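Local atomic coordinates of cyclic AMP receptor protein (Thermus thermophilus, PDB entry 4EV0), a protein that binds cyclic AMP and DNA as a homodimer and activates transcription of its target genes in a cAMP-dependent manner. Residues Ser48-Leu53 with Ala91-Glu96. Residues are numbered along the deposited sequence; the frame is centred on the assembly and turned at random.
With CMP (adenosine-3',5'-cyclic-monophosphate), chain G.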
loop_
_atom_site.group_PDB
_atom_site.type_symbol
_atom_site.label_atom_id
_atom_site.label_comp_id
_atom_site.label_asym_id
_atom_site.label_seq_id
_atom_site.Cartn_x
_atom_site.Cartn_y
_atom_site.Cartn_z
ATOM N N SER B 48 21.593 -18.648 3.469
ATOM C CA SER B 48 21.001 -19.896 3.004
ATOM C C SER B 48 19.728 -20.181 3.797
ATOM O O SER B 48 19.607 -19.756 4.945
ATOM C CB SER B 48 21.979 -21.048 3.193
ATOM O OG SER B 48 22.065 -21.391 4.562
ATOM N N GLY B 49 18.788 -20.904 3.189
ATOM C CA GLY B 49 17.547 -21.247 3.856
ATOM C C GLY B 49 16.392 -20.389 3.373
ATOM O O GLY B 49 16.434 -19.829 2.273
ATOM N N LYS B 50 15.361 -20.275 4.205
ATOM C CA LYS B 50 14.159 -19.541 3.841
ATOM C C LYS B 50 13.519 -18.914 5.077
ATOM O O LYS B 50 13.362 -19.566 6.120
ATOM C CB LYS B 50 13.167 -20.477 3.134
ATOM C CG LYS B 50 11.967 -19.784 2.506
ATOM C CD LYS B 50 11.066 -20.782 1.730
ATOM C CE LYS B 50 11.662 -21.151 0.369
ATOM N NZ LYS B 50 11.268 -22.519 -0.081
ATOM N N VAL B 51 13.141 -17.646 4.955
ATOM C CA VAL B 51 12.551 -16.929 6.074
ATOM C C VAL B 51 11.146 -16.443 5.739
ATOM O O VAL B 51 10.913 -15.956 4.648
ATOM C CB VAL B 51 13.442 -15.743 6.477
ATOM C CG1 VAL B 51 12.728 -14.822 7.461
ATOM C CG2 VAL B 51 14.755 -16.254 7.059
ATOM N N ARG B 52 10.203 -16.586 6.665
ATOM C CA ARG B 52 8.892 -15.985 6.468
ATOM C C ARG B 52 8.646 -14.814 7.418
ATOM O O ARG B 52 8.869 -14.922 8.630
ATOM C CB ARG B 52 7.764 -17.009 6.613
ATOM C CG ARG B 52 6.390 -16.391 6.423
ATOM C CD ARG B 52 5.297 -17.445 6.387
ATOM N NE ARG B 52 5.068 -17.998 7.714
ATOM C CZ ARG B 52 4.031 -17.692 8.486
ATOM N NH1 ARG B 52 3.108 -16.835 8.054
ATOM N NH2 ARG B 52 3.921 -18.258 9.689
ATOM N N LEU B 53 8.185 -13.705 6.846
ATOM C CA LEU B 53 7.750 -12.534 7.598
ATOM C C LEU B 53 6.225 -12.450 7.646
ATOM O O LEU B 53 5.549 -12.723 6.653
ATOM C CB LEU B 53 8.265 -11.267 6.927
ATOM C CG LEU B 53 9.763 -11.189 6.662
ATOM C CD1 LEU B 53 10.075 -10.017 5.745
ATOM C CD2 LEU B 53 10.532 -11.072 7.973
ATOM N N ALA B 91 12.158 -18.887 10.671
ATOM C CA ALA B 91 12.876 -19.707 9.712
ATOM C C ALA B 91 11.954 -20.839 9.293
ATOM O O ALA B 91 11.406 -21.528 10.153
ATOM C CB ALA B 91 14.147 -20.259 10.341
ATOM N N VAL B 92 11.752 -21.020 7.989
ATOM C CA VAL B 92 10.962 -22.157 7.522
ATOM C C VAL B 92 11.853 -23.290 6.988
ATOM O O VAL B 92 11.386 -24.400 6.741
ATOM C CB VAL B 92 9.848 -21.753 6.508
ATOM C CG1 VAL B 92 9.383 -20.330 6.762
ATOM C CG2 VAL B 92 10.308 -21.931 5.071
ATOM N N GLU B 93 13.139 -22.995 6.823
ATOM C CA GLU B 93 14.158 -24.006 6.560
ATOM C C GLU B 93 15.287 -23.796 7.568
ATOM O O GLU B 93 15.284 -22.799 8.284
ATOM C CB GLU B 93 14.709 -23.879 5.142
ATOM C CG GLU B 93 13.729 -24.223 4.048
ATOM C CD GLU B 93 14.288 -23.931 2.666
ATOM O OE1 GLU B 93 15.506 -23.653 2.561
ATOM O OE2 GLU B 93 13.504 -23.972 1.689
ATOM N N ASP B 94 16.232 -24.734 7.637
ATOM C CA ASP B 94 17.474 -24.489 8.354
ATOM C C ASP B 94 18.102 -23.293 7.654
ATOM O O ASP B 94 18.315 -23.318 6.437
ATOM C CB ASP B 94 18.417 -25.695 8.287
ATOM C CG ASP B 94 18.076 -26.786 9.310
ATOM O OD1 ASP B 94 16.981 -26.758 9.917
ATOM O OD2 ASP B 94 18.920 -27.694 9.489
ATOM N N THR B 95 18.385 -22.242 8.417
ATOM C CA THR B 95 18.731 -20.954 7.825
ATOM C C THR B 95 20.026 -20.340 8.373
ATOM O O THR B 95 20.282 -20.337 9.591
ATOM C CB THR B 95 17.553 -19.947 7.971
ATOM O OG1 THR B 95 16.403 -20.441 7.274
ATOM C CG2 THR B 95 17.920 -18.587 7.410
ATOM N N GLU B 96 20.856 -19.848 7.459
ATOM C CA GLU B 96 22.019 -19.060 7.832
ATOM C C GLU B 96 21.762 -17.595 7.537
ATOM O O GLU B 96 21.427 -17.216 6.415
ATOM C CB GLU B 96 23.269 -19.538 7.105
ATOM C CG GLU B 96 23.837 -20.827 7.663
ATOM C CD GLU B 96 25.149 -21.200 7.013
ATOM O OE1 GLU B 96 26.160 -21.323 7.741
ATOM O OE2 GLU B 96 25.165 -21.366 5.773
HETATM P P CMP G . 11.871 -4.665 11.038
HETATM O O1P CMP G . 13.174 -4.421 11.741
HETATM O O2P CMP G . 10.747 -3.671 11.220
HETATM O "O5'" CMP G . 11.337 -6.154 11.361
HETATM C "C5'" CMP G . 10.445 -6.826 10.473
HETATM C "C4'" CMP G . 10.902 -6.604 9.073
HETATM O "O4'" CMP G . 9.928 -7.025 8.100
HETATM C "C3'" CMP G . 11.107 -5.165 8.715
HETATM O "O3'" CMP G . 12.183 -4.589 9.428
HETATM C "C2'" CMP G . 11.268 -5.261 7.209
HETATM O "O2'" CMP G . 12.528 -5.812 6.868
HETATM C "C1'" CMP G . 10.189 -6.313 6.897
HETATM N N9 CMP G . 8.948 -5.687 6.433
HETATM C C8 CMP G . 8.159 -4.839 7.117
HETATM N N7 CMP G . 7.117 -4.448 6.329
HETATM C C5 CMP G . 7.246 -5.057 5.131
HETATM C C6 CMP G . 6.486 -5.101 3.855
HETATM N N6 CMP G . 5.343 -4.375 3.708
HETATM N N1 CMP G . 6.984 -5.878 2.853
HETATM C C2 CMP G . 8.115 -6.589 2.991
HETATM N N3 CMP G . 8.845 -6.605 4.130
HETATM C C4 CMP G . 8.464 -5.871 5.205
#
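With OG1 of T95 beside its own backbone N (chi1 -62°) and the K50 chain leaving anti to N before bending at chi3 (-77°), the hydroxyl meets the backbone of 48-53 while the ammonium reaches E93. The contact lies in the cupin-like beta-roll of the cyclic nucleotide-binding domain, where both chain segments pass from one antiparallel sheet to the other: 42-46 and 95-101 are neighbours in one, 51-57 and 88-91 in the other. S48 and E96 form a hydrogen-bonded antiparallel pair, V51 and A91 a non-hydrogen-bonded one, and the register shifts by two residues between them. T95 spans the break: its OG1 donates to E93 O at 2.8 Å, from above the carbonyl plane, and accepts a hydrogen bond from K50 N at 3.2 Å. G49 passes close by; a beta carbon there would collide with T95 OG1 and D94 O. Beyond the break, V92 N donates to K50 O at 2.9 Å. The methylenes of K50 run over V92 CG2, with CD 3.6 Å from it, while V92 CG1 rests on R52 CB. K50 NZ forms a salt bridge to E93 OE2 (3.2 Å), approaching on the anti side and out of the carboxylate plane. An alanine in place of E93 would probably leave the K50 ammonium without this mate and the end of the K50 chain freer to turn. The R52 guanidinium turns to strand 61-68, in a salt bridge to E62 and a hydrogen bond to T64. On the face that carries V51 and A91, V51 CG2 reaches across to T95 CG2, and V51 also packs on F74 of the cyclic AMP pocket. Two residues along, L53 lines that pocket, its CD1 3.8 Å from O4' of the nucleotide ribose.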